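Local coordinates for putative branched-chain amino acid ABC transporter, periplasmic branched-chain amino acid-binding protein (Pseudomonas protegens Pf-5, PDB 4RU0) that probably binds branched-chain amino acids or related small solutes in the periplasm and delivers them to an ABC transporter for uptake, at residues Q52-A55 and G56-D59; L61-I64 and N65-G69; V325-N328 and S329-N333. One frame throughout, in Å; residues are numbered along the deposited sequence.

Interaction 1. Residues Q52-A55 and G56-D59; sequences QVWA and GMID
Trp-54 meets both Met-57 and Ile-58, its neighbours three and four places further along helix 47-67, and the two approaches differ in kind. Met-57, present as selenomethionine, brings its SE to the edge of the indole, near the ring plane, where it lies 4.4 Å from CE3 of Trp-54. Its side chain first lies beside its own backbone N, with CG anti to the carbonyl carbon (chi1 -88°), and then bends at chi3, which takes the methyl end away from the preceding turn. Ile-58 works closer to the main chain: its CG1 branch rests 3.3 Å from the carbonyl O of Trp-54, while CD1, also against that oxygen, comes within 4.4 Å of Trp-54 CB. The indole is fixed by more than these apolar touches, because Trp-54 NE1 donates to the carbonyl O of Tyr-41 and the two rings also meet edge-to-face.

The same carbonyl of Trp-54 accepts the N-H of Ile-58 at 2.8 Å, nearly straight at 166°. One residue further along, Ala-55 O receives the backbone N of Asp-59, 3.0 Å away. Asp-59 turns its carboxylate back over that oxygen, but both are acceptors, and the carboxylate is instead held by Asp-315 N and the hydroxyl of Tyr-327. Gly-56 sits where a CB would come tightly against Val-53 O, and its N bonds to Gln-52 O at 3.3 Å. The amide end of Gln-52 is tied to Ser-324, Ser-48 and Glu-274.

This is the i to i+3 and i to i+4 pattern of a buried alpha-helix, here the connecting helix of the beta-alpha-beta unit made with strands 34-40 and 76-82, with Trp-54 close to the pocket where the glycol ether is bound in the crystal.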
loop_
_atom_site.group_PDB
_atom_site.type_symbol
_atom_site.label_atom_id
_atom_site.label_comp_id
_atom_site.label_asym_id
_atom_site.label_seq_id
_atom_site.Cartn_x
_atom_site.Cartn_y
_atom_site.Cartn_z
ATOM N N GLN A 52 8.716 -11.973 4.813
ATOM C CA GLN A 52 7.428 -12.479 4.360
ATOM C C GLN A 52 6.969 -11.740 3.104
ATOM O O GLN A 52 6.393 -12.345 2.195
ATOM C CB GLN A 52 6.386 -12.356 5.471
ATOM C CG GLN A 52 6.753 -13.117 6.732
ATOM C CD GLN A 52 5.807 -12.831 7.877
ATOM O OE1 GLN A 52 4.593 -13.009 7.754
ATOM N NE2 GLN A 52 6.357 -12.371 8.998
ATOM N N VAL A 53 7.235 -10.436 3.056
ATOM C CA VAL A 53 6.919 -9.631 1.881
ATOM C C VAL A 53 7.746 -10.050 0.662
ATOM O O VAL A 53 7.202 -10.240 -0.430
ATOM C CB VAL A 53 7.154 -8.130 2.135
ATOM C CG1 VAL A 53 6.723 -7.319 0.924
ATOM C CG2 VAL A 53 6.406 -7.670 3.378
ATOM N N TRP A 54 9.058 -10.188 0.846
ATOM C CA TRP A 54 9.940 -10.531 -0.269
ATOM C C TRP A 54 9.589 -11.907 -0.819
ATOM O O TRP A 54 9.579 -12.113 -2.036
ATOM C CB TRP A 54 11.418 -10.492 0.146
ATOM C CG TRP A 54 11.793 -9.422 1.145
ATOM C CD1 TRP A 54 12.661 -9.558 2.193
ATOM C CD2 TRP A 54 11.317 -8.065 1.194
ATOM N NE1 TRP A 54 12.756 -8.374 2.887
ATOM C CE2 TRP A 54 11.941 -7.444 2.297
ATOM C CE3 TRP A 54 10.430 -7.315 0.414
ATOM C CZ2 TRP A 54 11.703 -6.116 2.639
ATOM C CZ3 TRP A 54 10.192 -6.001 0.758
ATOM C CH2 TRP A 54 10.827 -5.413 1.859
ATOM N N ALA A 55 9.289 -12.838 0.083
ATOM C CA ALA A 55 8.932 -14.198 -0.303
ATOM C C ALA A 55 7.675 -14.209 -1.167
ATOM O O ALA A 55 7.525 -15.057 -2.049
ATOM C CB ALA A 55 8.740 -15.064 0.928
ATOM N N GLY A 56 6.777 -13.260 -0.914
ATOM C CA GLY A 56 5.581 -13.105 -1.724
ATOM C C GLY A 56 5.910 -12.651 -3.137
ATOM O O GLY A 56 5.377 -13.186 -4.111
HETATM N N MSE A 57 6.760 -11.646 -3.235
HETATM C CA MSE A 57 7.181 -11.160 -4.517
HETATM C C MSE A 57 7.947 -12.217 -5.264
HETATM O O MSE A 57 7.692 -12.442 -6.451
HETATM C CB MSE A 57 8.089 -9.977 -4.240
HETATM C CG MSE A 57 7.317 -8.673 -4.132
HETATM SE SE MSE A 57 8.525 -7.269 -3.520
HETATM C CE MSE A 57 8.119 -6.049 -4.981
ATOM N N ILE A 58 8.866 -12.887 -4.595
ATOM C CA ILE A 58 9.654 -13.882 -5.274
ATOM C C ILE A 58 8.811 -15.053 -5.786
ATOM O O ILE A 58 8.931 -15.427 -6.939
ATOM C CB ILE A 58 10.796 -14.392 -4.373
ATOM C CG1 ILE A 58 11.806 -13.278 -4.119
ATOM C CG2 ILE A 58 11.507 -15.562 -5.018
ATOM C CD1 ILE A 58 12.649 -13.470 -2.882
ATOM N N ASP A 59 7.922 -15.582 -4.954
ATOM C CA ASP A 59 7.160 -16.748 -5.355
ATOM C C ASP A 59 6.285 -16.416 -6.531
ATOM O O ASP A 59 6.150 -17.212 -7.442
ATOM C CB ASP A 59 6.361 -17.344 -4.199
ATOM C CG ASP A 59 7.243 -17.946 -3.145
ATOM O OD1 ASP A 59 6.779 -18.193 -2.017
ATOM O OD2 ASP A 59 8.423 -18.176 -3.436
#

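Interaction 2. Residues L61-I64 and N65-G69; sequences LNYI and NQVEG
Tyr-63 and Val-67 form a CH-pi contact one turn apart, at the C-terminal end of helix 47-67, where the chain leaves the helix and heads for strand 76-82. Val-67 places its CB over one face of the phenol ring, 4.2 Å from the centroid and 25° off the ring normal, offset toward the rim. Its CG2 branch lies back toward the base of the ring, 3.5 Å from Tyr-63 CD1, while CG1 leans toward CE1 and CZ. The tyrosine can lie over the next turn because its CG stands opposite the backbone N (chi1 168°). Beneath the side chains, Val-67 N donates to Tyr-63 O at 2.9 Å.

Glu-68 approaches the CD2 and CE2 side of the ring obliquely, OE2 3.1 Å from Tyr-63 CE2, its chain bent at chi2 and its carboxylate plane turned 86° from the ring. Tyr-63 OH has a weak hydrogen bond to Arg-303. On another flank of the helix, OD1 of Asn-62 lies 2.7 Å from NE2 of Gln-66, the two amide planes almost perpendicular, while Gln-66 OE1 accepts from Lys-313. The backbone bonding slackens at the end: Glu-68 N still bonds to Ile-64 O, but at 3.3 Å, and Gly-69 follows with a positive phi, a conformation that favours glycine.

Neighbouring elements pack on different parts of this turn. Helix 299-309 sends Tyr-307 against Tyr-63 and Val-67, whereas Leu-61, Asn-62 and Asn-65 face Trp-78 of strand 76-82, where Asn-65 ND2 also bonds to Leu-76 O.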
loop_
_atom_site.group_PDB
_atom_site.type_symbol
_atom_site.label_atom_id
_atom_site.label_comp_id
_atom_site.label_asym_id
_atom_site.label_seq_id
_atom_site.Cartn_x
_atom_site.Cartn_y
_atom_site.Cartn_z
ATOM N N LEU A 61 6.913 -14.183 -8.796
ATOM C CA LEU A 61 7.804 -14.040 -9.946
ATOM C C LEU A 61 8.243 -15.418 -10.436
ATOM O O LEU A 61 8.327 -15.668 -11.642
ATOM C CB LEU A 61 9.030 -13.188 -9.597
ATOM C CG LEU A 61 8.822 -11.696 -9.318
ATOM C CD1 LEU A 61 10.134 -11.036 -8.919
ATOM C CD2 LEU A 61 8.219 -10.992 -10.520
ATOM N N ASN A 62 8.524 -16.305 -9.486
ATOM C CA ASN A 62 8.883 -17.679 -9.795
ATOM C C ASN A 62 7.765 -18.364 -10.572
ATOM O O ASN A 62 8.001 -19.001 -11.602
ATOM C CB ASN A 62 9.185 -18.449 -8.507
ATOM C CG ASN A 62 10.452 -19.274 -8.606
ATOM O OD1 ASN A 62 10.793 -19.785 -9.674
ATOM N ND2 ASN A 62 11.160 -19.402 -7.491
ATOM N N TYR A 63 6.546 -18.202 -10.065
ATOM C CA TYR A 63 5.343 -18.752 -10.677
ATOM C C TYR A 63 5.173 -18.304 -12.126
ATOM O O TYR A 63 4.920 -19.121 -13.006
ATOM C CB TYR A 63 4.108 -18.354 -9.852
ATOM C CG TYR A 63 2.789 -18.618 -10.542
ATOM C CD1 TYR A 63 2.188 -19.868 -10.481
ATOM C CD2 TYR A 63 2.143 -17.614 -11.253
ATOM C CE1 TYR A 63 0.982 -20.113 -11.115
ATOM C CE2 TYR A 63 0.941 -17.850 -11.890
ATOM C CZ TYR A 63 0.364 -19.098 -11.818
ATOM O OH TYR A 63 -0.834 -19.330 -12.452
ATOM N N ILE A 64 5.313 -17.004 -12.367
ATOM C CA ILE A 64 5.144 -16.443 -13.706
ATOM C C ILE A 64 6.117 -17.065 -14.711
ATOM O O ILE A 64 5.749 -17.344 -15.852
ATOM C CB ILE A 64 5.325 -14.908 -13.692
ATOM C CG1 ILE A 64 4.159 -14.248 -12.957
ATOM C CG2 ILE A 64 5.427 -14.353 -15.105
ATOM C CD1 ILE A 64 2.829 -14.394 -13.664
ATOM N N ASN A 65 7.351 -17.297 -14.274
ATOM C CA ASN A 65 8.375 -17.876 -15.137
ATOM C C ASN A 65 8.104 -19.339 -15.469
ATOM O O ASN A 65 8.127 -19.737 -16.631
ATOM C CB ASN A 65 9.756 -17.751 -14.488
ATOM C CG ASN A 65 10.428 -16.428 -14.789
ATOM O OD1 ASN A 65 10.076 -15.738 -15.746
ATOM N ND2 ASN A 65 11.411 -16.070 -13.973
ATOM N N GLN A 66 7.843 -20.135 -14.441
ATOM C CA GLN A 66 7.770 -21.576 -14.605
ATOM C C GLN A 66 6.409 -22.064 -15.111
ATOM O O GLN A 66 6.340 -23.065 -15.825
ATOM C CB GLN A 66 8.125 -22.259 -13.282
ATOM C CG GLN A 66 9.472 -21.819 -12.719
ATOM C CD GLN A 66 9.934 -22.668 -11.548
ATOM O OE1 GLN A 66 9.363 -23.717 -11.265
ATOM N NE2 GLN A 66 10.977 -22.215 -10.863
ATOM N N VAL A 67 5.337 -21.356 -14.766
ATOM C CA VAL A 67 3.990 -21.805 -15.120
ATOM C C VAL A 67 3.425 -21.125 -16.374
ATOM O O VAL A 67 2.711 -21.757 -17.154
ATOM C CB VAL A 67 3.016 -21.588 -13.949
ATOM C CG1 VAL A 67 1.636 -22.140 -14.283
ATOM C CG2 VAL A 67 3.557 -22.245 -12.693
ATOM N N GLU A 68 3.739 -19.848 -16.579
ATOM C CA GLU A 68 3.286 -19.152 -17.785
ATOM C C GLU A 68 4.421 -18.875 -18.766
ATOM O O GLU A 68 4.236 -18.173 -19.761
ATOM C CB GLU A 68 2.599 -17.832 -17.431
ATOM C CG GLU A 68 1.210 -17.974 -16.841
ATOM C CD GLU A 68 1.203 -17.773 -15.343
ATOM O OE1 GLU A 68 2.200 -18.156 -14.695
ATOM O OE2 GLU A 68 0.209 -17.223 -14.815
ATOM N N GLY A 69 5.597 -19.424 -18.488
ATOM C CA GLY A 69 6.743 -19.222 -19.357
ATOM C C GLY A 69 7.180 -17.772 -19.389
ATOM O O GLY A 69 7.634 -17.268 -20.420
#

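Interaction 3. Residues V325-N328 and S329-N333; sequences VYYN and SGLVN
Ser-329 turns its hydroxyl back to the preceding turn and donates from OG to Tyr-326 O at 2.7 Å. The hydroxyl lies between the backbone N and the carbonyl carbon (chi1 66°), the position from which a helical serine can reach a carbonyl of the turn before. Tyr-326 O is thereby shared, since Gly-330 N also donates to it, weakly, at 3.3 Å. The plain helical bonds run alongside: Ser-329 N to Val-325 O at 3.0 Å and Val-332 N to Asn-328 O at the same length.

These residues are the first turns of helix 325-348 in a periplasmic binding protein fold, and Ser-329 lies about 6 Å by its side chain from the bound glycol ether. Polar ends here are tied to other elements: Asn-328 ND2 to the carbonyls of Pro-293 and Gly-295, and the Tyr-327 hydroxyl to Asp-59 on helix 47-67.

The apolar contact belongs to Tyr-327 and Leu-331. Leu-331 CD1 comes to the edge of the phenol ring, near its plane, 3.4 Å from Tyr-327 CE1, and Leu-331 CD2 approaches that same Tyr-327 CE1 at 3.6 Å. With Leu-331 cut back to an alanine, both branches go, and a gap is likely to open between the Tyr-327 ring edge and helix 299-309, where the leucine also packs on His-301 and Leu-304.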
loop_
_atom_site.group_PDB
_atom_site.type_symbol
_atom_site.label_atom_id
_atom_site.label_comp_id
_atom_site.label_asym_id
_atom_site.label_seq_id
_atom_site.Cartn_x
_atom_site.Cartn_y
_atom_site.Cartn_z
ATOM N N VAL A 325 -0.596 -10.981 5.884
ATOM C CA VAL A 325 -0.852 -9.739 5.168
ATOM C C VAL A 325 0.441 -9.259 4.501
ATOM O O VAL A 325 0.434 -8.722 3.420
ATOM C CB VAL A 325 -1.534 -8.688 6.082
ATOM C CG1 VAL A 325 -1.610 -7.305 5.469
ATOM C CG2 VAL A 325 -2.898 -9.162 6.520
ATOM N N TYR A 326 1.542 -9.479 5.187
ATOM C CA TYR A 326 2.838 -9.182 4.655
ATOM C C TYR A 326 3.135 -9.995 3.395
ATOM O O TYR A 326 3.599 -9.455 2.411
ATOM C CB TYR A 326 3.871 -9.474 5.725
ATOM C CG TYR A 326 3.823 -8.511 6.872
ATOM C CD1 TYR A 326 3.670 -7.168 6.652
ATOM C CD2 TYR A 326 3.939 -8.942 8.175
ATOM C CE1 TYR A 326 3.630 -6.270 7.694
ATOM C CE2 TYR A 326 3.896 -8.053 9.228
ATOM C CZ TYR A 326 3.745 -6.713 8.978
ATOM O OH TYR A 326 3.714 -5.802 10.005
ATOM N N TYR A 327 2.819 -11.279 3.410
ATOM C CA TYR A 327 3.036 -12.119 2.254
ATOM C C TYR A 327 2.187 -11.674 1.091
ATOM O O TYR A 327 2.604 -11.706 -0.047
ATOM C CB TYR A 327 2.777 -13.592 2.588
ATOM C CG TYR A 327 3.071 -14.526 1.449
ATOM C CD1 TYR A 327 2.199 -14.645 0.394
ATOM C CD2 TYR A 327 4.234 -15.267 1.421
ATOM C CE1 TYR A 327 2.471 -15.477 -0.653
ATOM C CE2 TYR A 327 4.517 -16.106 0.376
ATOM C CZ TYR A 327 3.631 -16.209 -0.656
ATOM O OH TYR A 327 3.894 -17.041 -1.703
ATOM N N ASN A 328 0.970 -11.278 1.388
ATOM C CA ASN A 328 0.013 -10.919 0.351
ATOM C C ASN A 328 0.301 -9.556 -0.261
ATOM O O ASN A 328 -0.054 -9.302 -1.412
ATOM C CB ASN A 328 -1.408 -10.957 0.908
ATOM C CG ASN A 328 -1.853 -12.365 1.263
ATOM O OD1 ASN A 328 -1.030 -13.275 1.391
ATOM N ND2 ASN A 328 -3.159 -12.551 1.423
ATOM N N SER A 329 0.938 -8.678 0.507
ATOM C CA SER A 329 1.363 -7.397 -0.036
ATOM C C SER A 329 2.452 -7.651 -1.071
ATOM O O SER A 329 2.515 -6.977 -2.093
ATOM C CB SER A 329 1.859 -6.456 1.065
ATOM O OG SER A 329 3.041 -6.945 1.672
ATOM N N GLY A 330 3.297 -8.643 -0.802
ATOM C CA GLY A 330 4.321 -9.046 -1.745
ATOM C C GLY A 330 3.703 -9.533 -3.043
ATOM O O GLY A 330 4.172 -9.196 -4.132
ATOM N N LEU A 331 2.641 -10.322 -2.922
ATOM C CA LEU A 331 1.932 -10.842 -4.087
ATOM C C LEU A 331 1.318 -9.725 -4.925
ATOM O O LEU A 331 1.391 -9.744 -6.150
ATOM C CB LEU A 331 0.842 -11.824 -3.650
ATOM C CG LEU A 331 1.314 -13.111 -2.972
ATOM C CD1 LEU A 331 0.129 -13.937 -2.511
ATOM C CD2 LEU A 331 2.193 -13.921 -3.918
ATOM N N VAL A 332 0.715 -8.752 -4.255
ATOM C CA VAL A 332 0.031 -7.671 -4.949
ATOM C C VAL A 332 1.045 -6.672 -5.513
ATOM O O VAL A 332 0.870 -6.144 -6.614
ATOM C CB VAL A 332 -0.979 -6.966 -4.013
ATOM C CG1 VAL A 332 -1.419 -5.626 -4.583
ATOM C CG2 VAL A 332 -2.180 -7.871 -3.786
ATOM N N ASN A 333 2.115 -6.438 -4.760
ATOM C CA ASN A 333 3.207 -5.582 -5.209
ATOM C C ASN A 333 3.826 -6.104 -6.506
ATOM O O ASN A 333 4.082 -5.341 -7.437
ATOM C CB ASN A 333 4.281 -5.477 -4.123
ATOM C CG ASN A 333 5.025 -4.161 -4.160
ATOM O OD1 ASN A 333 4.468 -3.130 -4.538
ATOM N ND2 ASN A 333 6.297 -4.190 -3.770
#

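In the fold
All three interactions are turns of helix, yet their settings differ. Interactions 1 and 2 follow one another along helix 47-67, their centres 14 Å apart, and run from a buried stretch to a partly exposed end; the chemistry shifts from indole, selenomethionine and isoleucine to amides and a carboxylate beside a tyrosine. Interaction 3, on helix 325-348, is buried like interaction 1 and lies nearest the centre of the chain. These two touch directly, the helices being joined by a carboxylate-hydroxyl contact and by Met-57 packing on Gly-330 and Asn-333. Interaction 2 stands apart from interaction 3, about 7 Å away between nearest atoms, although both pack against helix 299-309.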